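Local coordinates for protein putative Type I topoisomerase (PDB 3M4A) that binds DNA and, as a type IB topoisomerase, probably breaks, passes and rejoins single DNA strands without using ATP, at residues K122-M127 / T220-Y225; L152-Q157 / R214-S219. One frame throughout, in Å; residues are numbered along the deposited sequence.

In the fold
Along the chain, helix 120-134 contributes 122-127, helix 141-147 follows, and the loop 152-157 leads into an antiparallel sheet of three strands, helix 186-196 and the strand pair 205-207 and 214-216. Contact 2 closes the inner loop, bringing 214-219 back to 152-157. Segment 214-219 ends on the first residue of helix 219-230, whose next turns meet 122-127 in contact 1 and close the outer loop, so the two loops nest without crossing. They share an interface: Ile217 packs on Met124 and Met127, Leu152 on Met127, and Arg215 pairs with Glu221. Together they tie helices 120-134 and 219-230 to the loop and strand beside them within the catalytic core.

Contact 1: residues K122-M127 / T220-Y225; sequences KVMALM and TELNAY. With nucleotides of chain B.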
loop_
_atom_site.group_PDB
_atom_site.type_symbol
_atom_site.label_atom_id
_atom_site.label_comp_id
_atom_site.label_asym_id
_atom_site.label_seq_id
_atom_site.Cartn_x
_atom_site.Cartn_y
_atom_site.Cartn_z
ATOM N N LYS A 122 -0.294 -4.731 15.918
ATOM C CA LYS A 122 1.113 -4.360 15.657
ATOM C C LYS A 122 1.713 -5.224 14.525
ATOM O O LYS A 122 2.375 -4.712 13.584
ATOM C CB LYS A 122 1.954 -4.453 16.930
ATOM C CG LYS A 122 3.426 -4.152 16.674
ATOM C CD LYS A 122 4.195 -3.732 17.906
ATOM C CE LYS A 122 5.596 -3.257 17.527
ATOM N NZ LYS A 122 6.279 -2.588 18.680
ATOM N N VAL A 123 1.461 -6.527 14.580
ATOM C CA VAL A 123 1.946 -7.427 13.519
ATOM C C VAL A 123 1.283 -7.061 12.184
ATOM O O VAL A 123 1.951 -7.021 11.146
ATOM C CB VAL A 123 1.763 -8.914 13.857
ATOM C CG1 VAL A 123 2.342 -9.793 12.762
ATOM C CG2 VAL A 123 2.480 -9.244 15.172
ATOM N N MET A 124 -0.018 -6.760 12.205
ATOM C CA MET A 124 -0.708 -6.318 10.984
ATOM C C MET A 124 -0.217 -4.965 10.468
ATOM O O MET A 124 -0.139 -4.768 9.259
ATOM C CB MET A 124 -2.221 -6.342 11.167
ATOM C CG MET A 124 -2.703 -7.754 11.255
ATOM S SD MET A 124 -4.489 -7.987 11.338
ATOM C CE MET A 124 -4.902 -7.144 12.849
ATOM N N ALA A 125 0.123 -4.055 11.372
ATOM C CA ALA A 125 0.730 -2.782 10.961
ATOM C C ALA A 125 2.086 -3.017 10.283
ATOM O O ALA A 125 2.416 -2.338 9.289
ATOM C CB ALA A 125 0.877 -1.836 12.174
ATOM N N LEU A 126 2.882 -3.948 10.810
ATOM C CA LEU A 126 4.178 -4.298 10.208
ATOM C C LEU A 126 3.962 -4.887 8.800
ATOM O O LEU A 126 4.659 -4.542 7.827
ATOM C CB LEU A 126 4.920 -5.309 11.090
ATOM C CG LEU A 126 5.450 -4.800 12.433
ATOM C CD1 LEU A 126 5.832 -5.960 13.353
ATOM C CD2 LEU A 126 6.686 -3.914 12.162
ATOM N N MET A 127 2.970 -5.760 8.685
ATOM C CA MET A 127 2.640 -6.362 7.391
ATOM C C MET A 127 2.155 -5.326 6.383
ATOM O O MET A 127 2.515 -5.398 5.216
ATOM C CB MET A 127 1.598 -7.481 7.569
ATOM C CG MET A 127 2.136 -8.681 8.323
ATOM S SD MET A 127 0.823 -9.797 8.865
ATOM C CE MET A 127 0.712 -10.840 7.412
ATOM N N THR A 220 -7.225 -13.358 5.829
ATOM C CA THR A 220 -8.543 -12.797 6.145
ATOM C C THR A 220 -8.477 -11.699 7.213
ATOM O O THR A 220 -9.069 -10.636 7.050
ATOM C CB THR A 220 -9.523 -13.889 6.585
ATOM O OG1 THR A 220 -9.581 -14.892 5.567
ATOM C CG2 THR A 220 -10.939 -13.295 6.826
ATOM N N GLU A 221 -7.715 -11.954 8.268
ATOM C CA GLU A 221 -7.530 -10.994 9.350
ATOM C C GLU A 221 -6.807 -9.726 8.858
ATOM O O GLU A 221 -7.229 -8.614 9.166
ATOM C CB GLU A 221 -6.775 -11.635 10.510
ATOM C CG GLU A 221 -6.832 -10.808 11.765
ATOM C CD GLU A 221 -6.123 -11.432 12.938
ATOM O OE1 GLU A 221 -5.507 -12.503 12.769
ATOM O OE2 GLU A 221 -6.188 -10.829 14.037
ATOM N N LEU A 222 -5.751 -9.898 8.067
ATOM C CA LEU A 222 -5.034 -8.748 7.516
ATOM C C LEU A 222 -5.919 -7.946 6.588
ATOM O O LEU A 222 -5.928 -6.721 6.631
ATOM C CB LEU A 222 -3.754 -9.159 6.777
ATOM C CG LEU A 222 -2.951 -8.008 6.152
ATOM C CD1 LEU A 222 -2.558 -6.950 7.183
ATOM C CD2 LEU A 222 -1.702 -8.549 5.441
ATOM N N ASN A 223 -6.680 -8.631 5.738
ATOM C CA ASN A 223 -7.575 -7.911 4.838
ATOM C C ASN A 223 -8.642 -7.102 5.585
ATOM O O ASN A 223 -9.017 -6.036 5.130
ATOM C CB ASN A 223 -8.204 -8.857 3.801
ATOM C CG ASN A 223 -7.206 -9.285 2.714
ATOM O OD1 ASN A 223 -6.312 -8.525 2.336
ATOM N ND2 ASN A 223 -7.367 -10.498 2.207
ATOM N N ALA A 224 -9.106 -7.592 6.736
ATOM C CA ALA A 224 -10.034 -6.827 7.589
ATOM C C ALA A 224 -9.399 -5.570 8.180
ATOM O O ALA A 224 -10.035 -4.517 8.267
ATOM C CB ALA A 224 -10.592 -7.716 8.710
ATOM N N TYR A 225 -8.137 -5.690 8.587
ATOM C CA TYR A 225 -7.358 -4.563 9.086
ATOM C C TYR A 225 -7.215 -3.504 7.997
ATOM O O TYR A 225 -7.424 -2.312 8.251
ATOM C CB TYR A 225 -5.992 -5.063 9.565
ATOM C CG TYR A 225 -5.062 -3.997 10.119
ATOM C CD1 TYR A 225 -5.215 -3.529 11.411
ATOM C CD2 TYR A 225 -4.045 -3.455 9.339
ATOM C CE1 TYR A 225 -4.381 -2.560 11.933
ATOM C CE2 TYR A 225 -3.198 -2.485 9.840
ATOM C CZ TYR A 225 -3.362 -2.044 11.146
ATOM O OH TYR A 225 -2.552 -1.073 11.687
ATOM P P DG B 9 9.343 -0.235 18.088
ATOM O OP1 DG B 9 8.584 -1.495 17.829
ATOM O OP2 DG B 9 10.812 -0.212 17.934
ATOM O "O5'" DG B 9 8.768 0.960 17.198
ATOM C "C5'" DG B 9 7.388 1.227 17.152
ATOM C "C4'" DG B 9 7.126 2.669 16.746
ATOM O "O4'" DG B 9 7.611 3.624 17.721
ATOM C "C3'" DG B 9 7.846 3.089 15.471
ATOM O "O3'" DG B 9 6.971 3.908 14.723
ATOM C "C2'" DG B 9 9.146 3.752 15.957
ATOM C "C1'" DG B 9 8.679 4.457 17.201
ATOM N N9 DG B 9 9.589 4.539 18.335
ATOM C C8 DG B 9 10.384 3.545 18.812
ATOM N N7 DG B 9 11.039 3.838 19.898
ATOM C C5 DG B 9 10.643 5.129 20.166
ATOM C C6 DG B 9 11.009 5.989 21.219
ATOM O O6 DG B 9 11.769 5.789 22.172
ATOM N N1 DG B 9 10.373 7.204 21.103
ATOM C C2 DG B 9 9.491 7.562 20.114
ATOM N N2 DG B 9 8.958 8.791 20.155
ATOM N N3 DG B 9 9.121 6.754 19.143
ATOM C C4 DG B 9 9.762 5.579 19.214
#
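Met124 lies against Tyr225 where segments 122-127 and 220-225, from helices 120-134 and 219-230, cross at -79° with segment axes 10.1 Å apart. Its CB sits over one face of the Tyr225 ring, 3.9 Å from the centroid and 15° off the ring normal, a CH-pi contact. Met124 CG passes Leu222, coming within 4.2 Å of Leu222 CD1 as the two side chains slide past each other in opposite directions. Met124 SD then reaches the other backbone, 3.6 Å from Glu221 O, and touches Glu221 CG and Tyr225 CB; seen from the ring it lies obliquely, as a Met-aromatic contact. The bend at chi3 (-62°) turns the methyl against the CB and CD1 side of Tyr225, with Met124 CE 3.9 Å from Tyr225 CD1. An unbranched, flexible thioether suits this place, since it can follow both the aliphatic and the aromatic surface. One turn on, Met127 CE meets Leu222 CD2 at 3.9 Å. The small Ala125 lets the phenol end come close, its CB 3.5 Å from Tyr225 OH. Lys122 turns away from helix 219-230: its extended chain carries NZ to the DNA, where it donates to OP1 of DG9 of chain B at 2.7 Å. No hydrogen bond links the two segments. The join is thus apolar, sulfur and aromatic, and the polar ends find partners beyond it: Tyr225 OH on Asp112, the Glu221 carboxylate in a salt bridge with Arg215, and Lys122 NZ on the DNA phosphate and the carbonyl oxygens of Leu113 and Ala115.

Contact 2: residues L152-Q157 / R214-S219; sequences LSTLRQ and RRRIHS
Ser153 meets Arg216 through its backbone and Ser219 through its side chain. Arg216 NH2 donates to Ser153 O at 3.0 Å with an N-H...O angle of 142°; the oxygen lies at the edge of the guanidinium, near its plane. The group has other partners: NH2 also forms a salt bridge with Asp141, Trp202 makes a cation-pi contact, and His218 CE1 lies 3.4 Å above the guanidinium plane of Arg216, offset toward the rim. A long arginine suits this place because its flat, multi-donor end can serve a carbonyl, an acid and the Trp202 ring at once. Asp141 also accepts from His218 ND1, so one carboxylate is shared by both side chains. With chi1 at 70°, Ser153 OG stands between its own N and carbonyl carbon, 3.6 Å from Ser219 CB. This small hydroxyl is bonded to Val138 O, and Ser153 OG accepts from a water at 2.8 Å. The same water accepts from Ser219 N, also at 2.8 Å, and so bridges the segments. Ser219 opens helix 219-230, directly after His218 at the N-cap. What results is a strand-to-helix junction whose first helical N-H is bridged by a water to the loop 152-157, in the type IB topoisomerase catalytic core.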
loop_
_atom_site.group_PDB
_atom_site.type_symbol
_atom_site.label_atom_id
_atom_site.label_comp_id
_atom_site.label_asym_id
_atom_site.label_seq_id
_atom_site.Cartn_x
_atom_site.Cartn_y
_atom_site.Cartn_z
ATOM N N LEU A 152 2.837 -12.528 1.205
ATOM C CA LEU A 152 3.237 -12.005 2.512
ATOM C C LEU A 152 2.673 -12.820 3.687
ATOM O O LEU A 152 3.411 -13.174 4.613
ATOM C CB LEU A 152 2.831 -10.540 2.628
ATOM C CG LEU A 152 3.317 -9.848 3.900
ATOM C CD1 LEU A 152 4.841 -9.707 3.906
ATOM C CD2 LEU A 152 2.617 -8.480 4.038
ATOM N N SER A 153 1.376 -13.123 3.650
ATOM C CA SER A 153 0.698 -13.751 4.794
ATOM C C SER A 153 1.033 -15.233 4.954
ATOM O O SER A 153 0.729 -15.825 5.988
ATOM C CB SER A 153 -0.811 -13.540 4.739
ATOM O OG SER A 153 -1.424 -14.275 3.702
ATOM N N THR A 154 1.663 -15.819 3.939
ATOM C CA THR A 154 2.048 -17.222 3.945
ATOM C C THR A 154 3.575 -17.422 3.983
ATOM O O THR A 154 4.062 -18.534 3.816
ATOM C CB THR A 154 1.387 -17.950 2.743
ATOM O OG1 THR A 154 1.731 -17.304 1.516
ATOM C CG2 THR A 154 -0.128 -17.899 2.906
ATOM N N LEU A 155 4.330 -16.357 4.275
ATOM C CA LEU A 155 5.770 -16.486 4.370
ATOM C C LEU A 155 6.155 -17.330 5.572
ATOM O O LEU A 155 5.494 -17.313 6.607
ATOM C CB LEU A 155 6.501 -15.140 4.491
ATOM C CG LEU A 155 6.513 -14.206 3.292
ATOM C CD1 LEU A 155 7.435 -13.025 3.587
ATOM C CD2 LEU A 155 6.956 -14.938 2.032
ATOM N N ARG A 156 7.231 -18.075 5.373
ATOM C CA ARG A 156 7.853 -18.856 6.397
ATOM C C ARG A 156 9.087 -18.118 6.899
ATOM O O ARG A 156 9.646 -17.252 6.211
ATOM C CB ARG A 156 8.236 -20.228 5.829
ATOM C CG ARG A 156 7.027 -21.079 5.470
ATOM C CD ARG A 156 7.427 -22.294 4.663
ATOM N NE ARG A 156 6.295 -23.207 4.516
ATOM C CZ ARG A 156 5.962 -24.167 5.381
ATOM N NH1 ARG A 156 6.672 -24.388 6.484
ATOM N NH2 ARG A 156 4.895 -24.917 5.134
ATOM N N GLN A 157 9.514 -18.446 8.108
ATOM C CA GLN A 157 10.754 -17.867 8.628
ATOM C C GLN A 157 11.946 -18.086 7.708
ATOM O O GLN A 157 12.831 -17.232 7.645
ATOM C CB GLN A 157 11.079 -18.395 10.033
ATOM C CG GLN A 157 10.129 -17.882 11.082
ATOM C CD GLN A 157 10.560 -18.200 12.511
ATOM O OE1 GLN A 157 11.710 -18.562 12.763
ATOM N NE2 GLN A 157 9.622 -18.082 13.443
ATOM N N ARG A 214 0.001 -18.002 21.279
ATOM C CA ARG A 214 0.617 -17.664 19.989
ATOM C C ARG A 214 -0.230 -18.173 18.822
ATOM O O ARG A 214 -0.722 -19.298 18.862
ATOM C CB ARG A 214 2.010 -18.298 19.919
ATOM C CG ARG A 214 2.800 -18.023 18.637
ATOM C CD ARG A 214 4.286 -18.375 18.796
ATOM N NE ARG A 214 4.515 -19.718 19.341
ATOM C CZ ARG A 214 4.414 -20.856 18.653
ATOM N NH1 ARG A 214 4.071 -20.859 17.372
ATOM N NH2 ARG A 214 4.642 -22.016 19.255
ATOM N N ARG A 215 -0.398 -17.346 17.786
ATOM C CA ARG A 215 -1.099 -17.754 16.566
ATOM C C ARG A 215 -0.599 -16.968 15.360
ATOM O O ARG A 215 0.065 -15.945 15.517
ATOM C CB ARG A 215 -2.617 -17.563 16.711
ATOM C CG ARG A 215 -3.061 -16.124 16.948
ATOM C CD ARG A 215 -4.580 -15.976 17.059
ATOM N NE ARG A 215 -4.976 -14.580 17.225
ATOM C CZ ARG A 215 -5.049 -13.690 16.233
ATOM N NH1 ARG A 215 -4.757 -14.047 14.987
ATOM N NH2 ARG A 215 -5.413 -12.445 16.484
ATOM N N ARG A 216 -0.954 -17.433 14.167
ATOM C CA ARG A 216 -0.606 -16.739 12.931
ATOM C C ARG A 216 -1.569 -15.608 12.618
ATOM O O ARG A 216 -2.747 -15.656 12.983
ATOM C CB ARG A 216 -0.656 -17.697 11.748
ATOM C CG ARG A 216 0.478 -18.668 11.646
ATOM C CD ARG A 216 0.270 -19.571 10.450
ATOM N NE ARG A 216 0.157 -18.781 9.229
ATOM C CZ ARG A 216 -0.402 -19.198 8.095
ATOM N NH1 ARG A 216 -0.889 -20.429 7.972
ATOM N NH2 ARG A 216 -0.464 -18.366 7.067
ATOM N N ILE A 217 -1.076 -14.603 11.902
ATOM C CA ILE A 217 -1.946 -13.667 11.202
ATOM C C ILE A 217 -2.176 -14.212 9.785
ATOM O O ILE A 217 -1.233 -14.322 8.994
ATOM C CB ILE A 217 -1.329 -12.255 11.083
ATOM C CG1 ILE A 217 -1.001 -11.683 12.468
ATOM C CG2 ILE A 217 -2.263 -11.342 10.298
ATOM C CD1 ILE A 217 -2.217 -11.519 13.396
ATOM N N HIS A 218 -3.420 -14.559 9.478
ATOM C CA HIS A 218 -3.803 -15.053 8.166
ATOM C C HIS A 218 -4.320 -13.921 7.283
ATOM O O HIS A 218 -4.642 -12.837 7.763
ATOM C CB HIS A 218 -4.899 -16.123 8.308
ATOM C CG HIS A 218 -4.485 -17.315 9.121
ATOM N ND1 HIS A 218 -4.019 -18.480 8.552
ATOM C CD2 HIS A 218 -4.492 -17.532 10.458
ATOM C CE1 HIS A 218 -3.754 -19.359 9.504
ATOM N NE2 HIS A 218 -4.025 -18.806 10.670
ATOM N N SER A 219 -4.431 -14.192 5.987
ATOM C CA SER A 219 -4.904 -13.199 5.020
ATOM C C SER A 219 -6.257 -12.568 5.373
ATOM O O SER A 219 -6.430 -11.367 5.236
ATOM C CB SER A 219 -4.941 -13.801 3.606
ATOM O OG SER A 219 -5.870 -14.878 3.517
HETATM O O HOH W 1 -3.068 -16.348 4.726
#